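Local coordinates for protein ciona betagamma-crystallin (Ciona intestinalis, PDB 2BV2) that binds two calcium ions through a single betagamma-crystallin domain and serves as a structural component of the neuroectodermal visual system, at residues K14-E19 and N26-N31; I37-G42 and G62-P67. All coordinates share one frame; numbering follows the deposited sequence.

Interaction 1. Residues K14-E19 and N26-N31; sequences KKLELE and NVHGFN
In the first Greek key of this domain, the edge strand 15-18 is packed by the loop that follows it, chiefly through L16 and F30. The CB of L16 sits over the centre of one face of the F30 ring, 3.7 Å from the centroid and 7° off the ring normal, a CH-pi contact. L16 CG lies anti to the backbone N (chi1 179°), and the branch runs back past the ring, opposite in direction to the F30 side chain, until CD2 comes 3.8 Å from H28 CB. The far end of the phenyl group presses on the strand backbone, CZ standing 3.5 Å from K14 O near the ring plane. K14 crosses the same end of the ring, its CG 3.9 Å from F30 CE1, and its extended chain carries NZ to a water at 2.9 Å, which donates to G29 O. L18 adds a looser contact, CD2 to H28 CE1 at 4.3 Å. At the end of segment 26-31, N31 OD1 is hydrogen-bonded to S78 OG, and S78 is a calcium ligand. Apolar packing lays the second-to-third-strand connection of a crystallin Greek key on the face of the outer strand that carries L16 and L18.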
# COMPACT_ATOMS: atom_id res chain seq x y z
N LYS A 14 -12.17 4.89 -0.03
CA LYS A 14 -11.52 5.30 1.22
C LYS A 14 -9.99 5.38 1.05
O LYS A 14 -9.37 4.58 0.33
CB LYS A 14 -11.87 4.31 2.33
CG LYS A 14 -11.64 4.80 3.73
CD LYS A 14 -12.19 3.78 4.77
CE LYS A 14 -12.14 4.30 6.20
NZ LYS A 14 -12.59 3.28 7.21
N LYS A 15 -9.38 6.36 1.70
CA LYS A 15 -7.94 6.49 1.60
C LYS A 15 -7.30 6.56 2.97
O LYS A 15 -7.94 6.98 3.94
CB LYS A 15 -7.53 7.67 0.73
CG LYS A 15 -7.98 9.02 1.18
CD LYS A 15 -7.61 10.07 0.15
CE LYS A 15 -7.65 11.47 0.71
NZ LYS A 15 -7.43 12.50 -0.37
N LEU A 16 -6.05 6.12 3.02
CA LEU A 16 -5.23 6.13 4.24
C LEU A 16 -3.87 6.68 3.87
O LEU A 16 -3.16 6.09 3.07
CB LEU A 16 -5.06 4.72 4.80
CG LEU A 16 -4.21 4.60 6.07
CD1 LEU A 16 -4.90 5.31 7.21
CD2 LEU A 16 -3.95 3.17 6.44
N GLU A 17 -3.52 7.84 4.45
CA GLU A 17 -2.19 8.42 4.25
C GLU A 17 -1.29 7.99 5.40
O GLU A 17 -1.67 8.10 6.56
CB GLU A 17 -2.26 9.94 4.22
CG GLU A 17 -0.92 10.59 3.90
CD GLU A 17 -0.96 12.09 3.94
OE1 GLU A 17 -1.86 12.67 3.28
OE2 GLU A 17 -0.09 12.69 4.62
N LEU A 18 -0.09 7.50 5.05
CA LEU A 18 0.89 7.06 6.02
C LEU A 18 2.25 7.73 5.82
O LEU A 18 2.69 7.98 4.69
CB LEU A 18 1.05 5.54 5.96
CG LEU A 18 -0.19 4.73 6.32
CD1 LEU A 18 -0.03 3.31 5.81
CD2 LEU A 18 -0.44 4.74 7.83
N GLU A 19 2.91 8.03 6.94
CA GLU A 19 4.25 8.58 6.91
C GLU A 19 5.22 7.75 7.75
O GLU A 19 6.36 8.16 8.02
CB GLU A 19 4.22 10.03 7.41
CG GLU A 19 3.39 10.94 6.53
CD GLU A 19 3.14 12.28 7.15
OE1 GLU A 19 2.49 12.33 8.23
OE2 GLU A 19 3.57 13.29 6.56
N ASN A 26 -4.66 -3.76 9.65
CA ASN A 26 -5.91 -3.88 10.43
C ASN A 26 -6.09 -2.80 11.49
O ASN A 26 -7.22 -2.43 11.82
CB ASN A 26 -6.00 -5.22 11.13
CG ASN A 26 -6.35 -6.36 10.20
OD1 ASN A 26 -7.44 -6.40 9.62
ND2 ASN A 26 -5.45 -7.33 10.09
N VAL A 27 -4.98 -2.30 12.03
CA VAL A 27 -5.05 -1.27 13.07
C VAL A 27 -5.78 -0.02 12.55
O VAL A 27 -6.40 0.71 13.33
CB VAL A 27 -3.67 -0.89 13.64
CG1 VAL A 27 -2.95 -2.12 14.20
CG2 VAL A 27 -2.82 -0.19 12.60
N HIS A 28 -5.69 0.19 11.24
CA HIS A 28 -6.39 1.30 10.55
C HIS A 28 -7.53 0.85 9.64
O HIS A 28 -8.03 1.64 8.85
CB HIS A 28 -5.37 2.10 9.76
CG HIS A 28 -4.35 2.77 10.62
ND1 HIS A 28 -3.00 2.52 10.50
CD2 HIS A 28 -4.48 3.67 11.62
CE1 HIS A 28 -2.35 3.24 11.40
NE2 HIS A 28 -3.22 3.94 12.09
N GLY A 29 -7.97 -0.41 9.76
CA GLY A 29 -9.09 -0.92 8.97
C GLY A 29 -8.80 -1.02 7.49
O GLY A 29 -9.72 -0.94 6.66
N PHE A 30 -7.53 -1.23 7.14
CA PHE A 30 -7.08 -1.21 5.75
C PHE A 30 -6.41 -2.52 5.32
O PHE A 30 -5.68 -2.57 4.33
CB PHE A 30 -6.17 -0.01 5.50
CG PHE A 30 -6.81 1.07 4.69
CD1 PHE A 30 -7.75 1.91 5.25
CD2 PHE A 30 -6.47 1.24 3.34
CE1 PHE A 30 -8.35 2.89 4.49
CE2 PHE A 30 -7.08 2.21 2.59
CZ PHE A 30 -8.02 3.04 3.17
N ASN A 31 -6.66 -3.58 6.06
CA ASN A 31 -6.16 -4.88 5.69
C ASN A 31 -7.00 -5.47 4.57
O ASN A 31 -8.22 -5.51 4.65
CB ASN A 31 -6.16 -5.85 6.88
CG ASN A 31 -5.36 -7.09 6.60
OD1 ASN A 31 -4.16 -7.00 6.33
ND2 ASN A 31 -6.00 -8.26 6.65
O HOH W 1 -12.12 0.45 6.79

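Interaction 2. Residues I37-G42 and G62-P67; sequences IIVESG and GKYPNP. With SO4 (sulfate ion), chain F.
Strands 37-41 and 62-64 run antiparallel, at 169° with their axes 4.8 Å apart, and I37 meets Y64 and V39 meets G62 as hydrogen-bonded pairs on either side of the non-hydrogen-bonded pair I38 and K63. Both hydrogen-bonded pairs are joined in both directions: I37 N reaches Y64 O at 2.9 Å with a straight N-H...O angle of 165°, while the return bond from Y64 N to I37 O, 2.8 Å long, is more bent at 145°. On one face of the sheet, I38 and K63 lie side by side and point the same way, with I38 CG1 4.0 Å from K63 CG; F11 touches both. The opposite face carries I37, V39 and Y64, all three of which also pack on L59 of strand 56-59, across the interior between the two sheets of the betagamma-crystallin domain. Strand 62-64 thus closes one edge of the sheet that holds strands 2-6 and 36-41, although it comes from the second Greek key, an exchange characteristic of this fold. The Y64 ring, with CG anti to the carbonyl carbon, lies with its edge to I37 O and brings CE1 to 4.1 Å from V39 CG2; its hydroxyl is hydrogen-bonded to T60 O. G62 has an extended backbone of positive phi, in which a CB would crowd the preceding carbonyl oxygen. Farther along, E40 and S41 both face K2 in a classic beta bulge, and G42 N is hydrogen-bonded to O1 of a sulfate ion, probably from the crystallisation liquor, at 2.7 Å.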
# COMPACT_ATOMS: atom_id res chain seq x y z
N ILE A 37 -2.67 3.01 -5.22
CA ILE A 37 -1.68 3.62 -4.33
C ILE A 37 -1.06 4.84 -4.98
O ILE A 37 -0.79 4.83 -6.17
CB ILE A 37 -0.52 2.63 -3.96
CG1 ILE A 37 -1.04 1.44 -3.14
CG2 ILE A 37 0.59 3.35 -3.18
CD1 ILE A 37 0.05 0.41 -2.84
N ILE A 38 -0.84 5.90 -4.20
CA ILE A 38 -0.04 7.03 -4.62
C ILE A 38 1.12 7.15 -3.65
O ILE A 38 0.92 7.28 -2.43
CB ILE A 38 -0.84 8.34 -4.62
CG1 ILE A 38 -1.93 8.26 -5.70
CG2 ILE A 38 0.13 9.54 -4.84
CD1 ILE A 38 -2.81 9.49 -5.81
N VAL A 39 2.35 7.10 -4.17
CA VAL A 39 3.51 7.43 -3.35
C VAL A 39 3.86 8.88 -3.62
O VAL A 39 4.29 9.22 -4.72
CB VAL A 39 4.71 6.51 -3.64
CG1 VAL A 39 5.93 6.91 -2.82
CG2 VAL A 39 4.38 5.05 -3.35
N GLU A 40 3.69 9.74 -2.61
CA GLU A 40 4.02 11.16 -2.75
C GLU A 40 5.52 11.39 -2.63
O GLU A 40 6.10 12.15 -3.40
CB GLU A 40 3.28 11.99 -1.71
CG GLU A 40 1.77 11.83 -1.74
CD GLU A 40 1.11 12.54 -2.92
OE1 GLU A 40 1.82 12.99 -3.84
OE2 GLU A 40 -0.13 12.65 -2.91
N SER A 41 6.14 10.73 -1.65
CA SER A 41 7.58 10.81 -1.44
C SER A 41 8.07 9.54 -0.78
O SER A 41 7.30 8.83 -0.16
CB SER A 41 7.90 12.01 -0.53
OG SER A 41 7.21 11.90 0.70
N GLY A 42 9.37 9.28 -0.93
CA GLY A 42 10.01 8.14 -0.32
C GLY A 42 9.88 6.91 -1.18
O GLY A 42 9.09 6.88 -2.13
N GLY A 62 5.13 8.30 -7.32
CA GLY A 62 4.29 8.15 -8.49
C GLY A 62 2.95 7.53 -8.14
O GLY A 62 2.68 7.22 -6.99
N LYS A 63 2.12 7.37 -9.17
CA LYS A 63 0.79 6.83 -9.03
C LYS A 63 0.70 5.40 -9.57
O LYS A 63 1.28 5.06 -10.60
CB LYS A 63 -0.21 7.74 -9.73
CG LYS A 63 -0.24 9.16 -9.18
CD LYS A 63 -1.35 10.01 -9.81
CE LYS A 63 -1.40 11.43 -9.20
NZ LYS A 63 -2.41 12.37 -9.84
N TYR A 64 -0.05 4.59 -8.84
CA TYR A 64 -0.23 3.17 -9.12
C TYR A 64 -1.74 2.92 -9.12
O TYR A 64 -2.34 2.65 -8.06
CB TYR A 64 0.47 2.36 -8.03
CG TYR A 64 1.97 2.53 -8.00
CD1 TYR A 64 2.56 3.57 -7.29
CD2 TYR A 64 2.80 1.64 -8.68
CE1 TYR A 64 3.94 3.72 -7.25
CE2 TYR A 64 4.17 1.78 -8.67
CZ TYR A 64 4.74 2.82 -7.95
OH TYR A 64 6.14 2.95 -7.94
N PRO A 65 -2.38 3.05 -10.30
CA PRO A 65 -3.84 3.04 -10.37
C PRO A 65 -4.54 1.69 -10.16
O PRO A 65 -5.76 1.67 -10.00
CB PRO A 65 -4.13 3.58 -11.78
CG PRO A 65 -2.94 3.22 -12.57
CD PRO A 65 -1.76 3.27 -11.63
N ASN A 66 -3.79 0.60 -10.21
CA ASN A 66 -4.34 -0.74 -9.92
C ASN A 66 -3.22 -1.65 -9.42
O ASN A 66 -2.04 -1.30 -9.54
CB ASN A 66 -5.03 -1.30 -11.14
CG ASN A 66 -4.17 -1.23 -12.36
OD1 ASN A 66 -3.01 -1.59 -12.30
ND2 ASN A 66 -4.72 -0.74 -13.47
N PRO A 67 -3.58 -2.81 -8.82
CA PRO A 67 -2.51 -3.65 -8.26
C PRO A 67 -1.49 -4.17 -9.30
O PRO A 67 -0.29 -4.29 -9.00
CB PRO A 67 -3.28 -4.79 -7.58
CG PRO A 67 -4.68 -4.26 -7.38
CD PRO A 67 -4.91 -3.36 -8.56
S SO4 F . 11.82 12.32 -1.61
O1 SO4 F . 11.41 10.94 -1.41
O2 SO4 F . 13.17 12.35 -2.17
O3 SO4 F . 10.90 12.98 -2.53
O4 SO4 F . 11.80 13.03 -0.34

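From the N terminus, strand 2-6 leads to strand 15-18, which it separates from strand 36-41 in the four-stranded sheet. Interaction 1 closes a short loop, bringing residues 26-31 back onto the outer strand they have just left. Only after that does the chain enter strand 36-41, where interaction 2 opens; it closes a longer loop, which passes through strands 44-47 and 56-59 before strand 62-64 returns to the first sheet. The two contacts follow in series, neither nesting nor crossing. Their centres lie about 14 Å apart and the contacts do not touch; they involve the two outermost strands of one sheet: interaction 1 stays within the first Greek key, whereas interaction 2 joins the first to the second.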